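Local coordinates for major capsid protein (PDB 5TIP), which self-assembles as trimers into the large icosahedral capsid of a chlorella virus, forming most of its glycosylated outer shell, at residues 85-90 with 132-137. Residues are numbered along the deposited sequence; the frame is centred on the assembly and turned at random.
Sequences YYPAEE and TDWVNN. With FUC (alpha-L-fucopyranose), chain F.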
ATOM      1  N   TYR A  85       4.206 -24.607  -0.006  1.00 26.01           N
ATOM      2  CA  TYR A  85       4.622 -23.295  -0.503  1.00 21.95           C
ATOM      3  C   TYR A  85       3.836 -23.013  -1.780  1.00 23.29           C
ATOM      4  O   TYR A  85       4.216 -23.476  -2.860  1.00 26.84           O
ATOM      5  CB  TYR A  85       6.126 -23.246  -0.752  1.00 19.92           C
ATOM      6  CG  TYR A  85       6.657 -21.858  -1.036  1.00 20.74           C
ATOM      7  CD1 TYR A  85       6.650 -20.879  -0.051  1.00 21.02           C
ATOM      8  CD2 TYR A  85       7.176 -21.529  -2.281  1.00 23.31           C
ATOM      9  CE1 TYR A  85       7.137 -19.611  -0.300  1.00 21.73           C
ATOM     10  CE2 TYR A  85       7.667 -20.260  -2.539  1.00 24.11           C
ATOM     11  CZ  TYR A  85       7.645 -19.306  -1.544  1.00 23.86           C
ATOM     12  OH  TYR A  85       8.130 -18.042  -1.790  1.00 28.02           O
ATOM     13  N   TYR A  86       2.755 -22.249  -1.646  1.00 21.77           N
ATOM     14  CA  TYR A  86       1.872 -21.904  -2.755  1.00 22.09           C
ATOM     15  C   TYR A  86       1.460 -23.135  -3.570  1.00 25.36           C
ATOM     16  O   TYR A  86       1.707 -23.196  -4.777  1.00 28.34           O
ATOM     17  CB  TYR A  86       2.522 -20.860  -3.653  1.00 18.87           C
ATOM     18  CG  TYR A  86       2.755 -19.524  -2.979  1.00 18.46           C
ATOM     19  CD1 TYR A  86       1.785 -18.534  -3.008  1.00 20.95           C
ATOM     20  CD2 TYR A  86       3.942 -19.257  -2.311  1.00 20.12           C
ATOM     21  CE1 TYR A  86       1.990 -17.312  -2.391  1.00 23.64           C
ATOM     22  CE2 TYR A  86       4.157 -18.038  -1.690  1.00 18.89           C
ATOM     23  CZ  TYR A  86       3.178 -17.069  -1.734  1.00 20.73           C
ATOM     24  OH  TYR A  86       3.386 -15.853  -1.119  1.00 18.08           O
ATOM     25  N   PRO A  87       0.826 -24.129  -2.937  1.00 24.75           N
ATOM     26  CA  PRO A  87       0.519 -25.366  -3.675  1.00 23.78           C
ATOM     27  C   PRO A  87      -0.521 -25.173  -4.764  1.00 26.72           C
ATOM     28  O   PRO A  87      -0.414 -25.792  -5.830  1.00 32.20           O
ATOM     29  CB  PRO A  87       0.027 -26.311  -2.571  1.00 20.87           C
ATOM     30  CG  PRO A  87      -0.530 -25.406  -1.534  1.00 22.02           C
ATOM     31  CD  PRO A  87       0.345 -24.187  -1.545  1.00 22.54           C
ATOM     32  N   ALA A  88      -1.526 -24.327  -4.531  1.00 24.79           N
ATOM     33  CA  ALA A  88      -2.532 -24.078  -5.558  1.00 26.67           C
ATOM     34  C   ALA A  88      -1.945 -23.332  -6.746  1.00 30.24           C
ATOM     35  O   ALA A  88      -2.389 -23.529  -7.883  1.00 35.45           O
ATOM     36  CB  ALA A  88      -3.700 -23.293  -4.970  1.00 25.46           C
ATOM     37  N   GLU A  89      -0.960 -22.466  -6.502  1.00 25.91           N
ATOM     38  CA  GLU A  89      -0.292 -21.778  -7.599  1.00 26.85           C
ATOM     39  C   GLU A  89       0.556 -22.745  -8.415  1.00 26.54           C
ATOM     40  O   GLU A  89       0.546 -22.700  -9.651  1.00 30.31           O
ATOM     41  CB  GLU A  89       0.556 -20.635  -7.046  1.00 27.14           C
ATOM     42  CG  GLU A  89       1.454 -19.958  -8.058  1.00 26.58           C
ATOM     43  CD  GLU A  89       2.442 -19.019  -7.401  1.00 26.68           C
ATOM     44  OE1 GLU A  89       2.018 -17.946  -6.922  1.00 26.29           O
ATOM     45  OE2 GLU A  89       3.641 -19.361  -7.349  1.00 25.66           O
ATOM     46  N   GLU A  90       1.293 -23.633  -7.742  1.00 26.58           N
ATOM     47  CA  GLU A  90       2.099 -24.616  -8.456  1.00 23.79           C
ATOM     48  C   GLU A  90       1.231 -25.621  -9.200  1.00 26.74           C
ATOM     49  O   GLU A  90       1.615 -26.089 -10.277  1.00 28.30           O
ATOM     50  CB  GLU A  90       3.027 -25.348  -7.488  1.00 24.40           C
ATOM     51  CG  GLU A  90       3.934 -26.359  -8.170  1.00 29.62           C
ATOM     52  CD  GLU A  90       4.767 -27.160  -7.194  1.00 33.72           C
ATOM     53  OE1 GLU A  90       4.549 -27.029  -5.972  1.00 36.06           O
ATOM     54  OE2 GLU A  90       5.641 -27.926  -7.652  1.00 35.22           O
ATOM     55  N   THR A 132      -4.027 -19.157  -2.138  1.00 18.48           N
ATOM     56  CA  THR A 132      -3.258 -20.197  -2.809  1.00 18.73           C
ATOM     57  C   THR A 132      -2.430 -21.057  -1.861  1.00 23.61           C
ATOM     58  O   THR A 132      -1.628 -21.869  -2.331  1.00 23.81           O
ATOM     59  CB  THR A 132      -2.330 -19.582  -3.867  1.00 22.92           C
ATOM     60  OG1 THR A 132      -1.469 -18.620  -3.248  1.00 27.29           O
ATOM     61  CG2 THR A 132      -3.136 -18.902  -4.965  1.00 21.19           C
ATOM     62  N   ASP A 133      -2.597 -20.914  -0.547  1.00 25.03           N
ATOM     63  CA  ASP A 133      -1.749 -21.645   0.385  1.00 23.83           C
ATOM     64  C   ASP A 133      -2.421 -21.696   1.750  1.00 22.07           C
ATOM     65  O   ASP A 133      -3.361 -20.949   2.030  1.00 21.57           O
ATOM     66  CB  ASP A 133      -0.362 -20.998   0.490  1.00 25.93           C
ATOM     67  CG  ASP A 133       0.680 -21.935   1.066  1.00 29.43           C
ATOM     68  OD1 ASP A 133       0.312 -23.045   1.501  1.00 29.68           O
ATOM     69  OD2 ASP A 133       1.871 -21.559   1.083  1.00 31.37           O
ATOM     70  N   TRP A 134      -1.926 -22.602   2.593  1.00 23.22           N
ATOM     71  CA  TRP A 134      -2.286 -22.631   4.005  1.00 24.55           C
ATOM     72  C   TRP A 134      -1.376 -21.674   4.765  1.00 29.02           C
ATOM     73  O   TRP A 134      -0.148 -21.781   4.680  1.00 33.01           O
ATOM     74  CB  TRP A 134      -2.157 -24.045   4.578  1.00 21.54           C
ATOM     75  CG  TRP A 134      -3.246 -24.989   4.162  1.00 26.43           C
ATOM     76  CD1 TRP A 134      -4.471 -25.131   4.743  1.00 26.44           C
ATOM     77  CD2 TRP A 134      -3.198 -25.939   3.090  1.00 25.00           C
ATOM     78  NE1 TRP A 134      -5.193 -26.102   4.095  1.00 24.15           N
ATOM     79  CE2 TRP A 134      -4.435 -26.615   3.077  1.00 22.93           C
ATOM     80  CE3 TRP A 134      -2.234 -26.281   2.138  1.00 24.21           C
ATOM     81  CZ2 TRP A 134      -4.731 -27.609   2.148  1.00 21.91           C
ATOM     82  CZ3 TRP A 134      -2.530 -27.269   1.218  1.00 22.61           C
ATOM     83  CH2 TRP A 134      -3.769 -27.921   1.229  1.00 21.89           C
ATOM     84  N   VAL A 135      -1.974 -20.745   5.510  1.00 28.18           N
ATOM     85  CA  VAL A 135      -1.200 -19.691   6.158  1.00 26.38           C
ATOM     86  C   VAL A 135      -1.535 -19.596   7.642  1.00 28.28           C
ATOM     87  O   VAL A 135      -1.161 -18.625   8.308  1.00 30.22           O
ATOM     88  CB  VAL A 135      -1.441 -18.333   5.473  1.00 27.51           C
ATOM     89  CG1 VAL A 135      -0.970 -18.368   4.033  1.00 28.04           C
ATOM     90  CG2 VAL A 135      -2.912 -17.956   5.548  1.00 24.85           C
ATOM     91  N   ASN A 136      -2.239 -20.596   8.173  1.00 29.22           N
ATOM     92  CA  ASN A 136      -2.674 -20.580   9.564  1.00 28.81           C
ATOM     93  C   ASN A 136      -2.213 -21.819  10.327  1.00 30.67           C
ATOM     94  O   ASN A 136      -2.902 -22.285  11.238  1.00 33.07           O
ATOM     95  CB  ASN A 136      -4.190 -20.415   9.649  1.00 27.48           C
ATOM     96  CG  ASN A 136      -4.655 -19.072   9.120  1.00 27.66           C
ATOM     97  OD1 ASN A 136      -5.158 -18.972   8.001  1.00 29.78           O
ATOM     98  ND2 ASN A 136      -4.471 -18.028   9.918  1.00 28.07           N
ATOM     99  N   ASN A 137      -1.052 -22.364   9.954  1.00 28.98           N
ATOM    100  CA  ASN A 137      -0.415 -23.464  10.682  1.00 28.53           C
ATOM    101  C   ASN A 137      -1.288 -24.718  10.700  1.00 30.10           C
ATOM    102  O   ASN A 137      -1.351 -25.435  11.701  1.00 35.18           O
ATOM    103  CB  ASN A 137      -0.051 -23.040  12.107  1.00 31.47           C
ATOM    104  CG  ASN A 137       0.703 -21.726  12.149  1.00 37.04           C
ATOM    105  OD1 ASN A 137       1.439 -21.389  11.223  1.00 37.48           O
ATOM    106  ND2 ASN A 137       0.518 -20.974  13.228  1.00 41.73           N
TER
HETATM  107  C1  FUC F   2       6.699 -24.218  11.125  1.00 27.37           C
HETATM  108  C2  FUC F   2       7.313 -25.366  11.911  1.00 25.91           C
HETATM  109  C3  FUC F   2       7.036 -25.143  13.392  1.00 26.15           C
HETATM  110  C4  FUC F   2       5.530 -25.046  13.611  1.00 28.26           C
HETATM  111  C5  FUC F   2       4.967 -23.949  12.714  1.00 27.68           C
HETATM  112  C6  FUC F   2       3.456 -23.835  12.868  1.00 27.95           C
HETATM  113  O2  FUC F   2       8.721 -25.426  11.667  1.00 28.69           O
HETATM  114  O3  FUC F   2       7.600 -26.197  14.179  1.00 27.46           O
HETATM  115  O4  FUC F   2       4.932 -26.312  13.307  1.00 32.22           O
HETATM  116  O5  FUC F   2       5.292 -24.235  11.355  1.00 28.71           O
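The backbone N of Tyr86, just ahead of helix 87-91, bonds to Asp133 OD2 at 3.0 Å from far above the carboxylate plane, 77° out of it. The N-H nevertheless points almost straight at the oxygen (167°). In Asp133, CG lies anti to the backbone N (chi1 -161°), which carries the carboxylate group across to the Tyr86 side. A carboxylate suits the place, since its two oxygens can serve several donors: OD2 also forms a salt bridge with Arg129 NE of helix 122-132, and OD1 hydrogen-bonds to Thr84 OG1. The charge on Arg129 probably favours the ionised form.

At the second position of the helix, Ala88 N donates to the carbonyl O of Thr132, 3.3 Å away, occupying an amide that the first turn cannot pair within the helix. The same carbonyl touches Pro87 CD at 3.1 Å. Proline, with no N-H to satisfy, fits this first helical position, and its ring lies across the Asp133 side chain. Pro87 CG meets Trp134 CZ3 obliquely at 3.9 Å, so the indole adds apolar cover to the pyrrolidine. Alanine is small enough to bring the backbones together, its CB lying 4.1 Å from Thr132 CB.

Thr132 OG1 sits at the edge of the Tyr86 ring, near its plane, 3.3 Å from CD1. It hydrogen-bonds to Tyr128 O, one turn earlier in helix 122-132, and so meets the ring with its polar need met. Tyr86 CD2 lies above the centre of one face of the Tyr85 ring, while Arg113 makes a cation-pi contact with Tyr86.

Farther along, Asn137 CG meets fucose C6 at 3.5 Å in a glycan pocket. The start of helix 87-91, which leads into strand 92-99, thus packs against the segment after helix 122-132, in the N-terminal jelly roll of a double jelly-roll capsid protein.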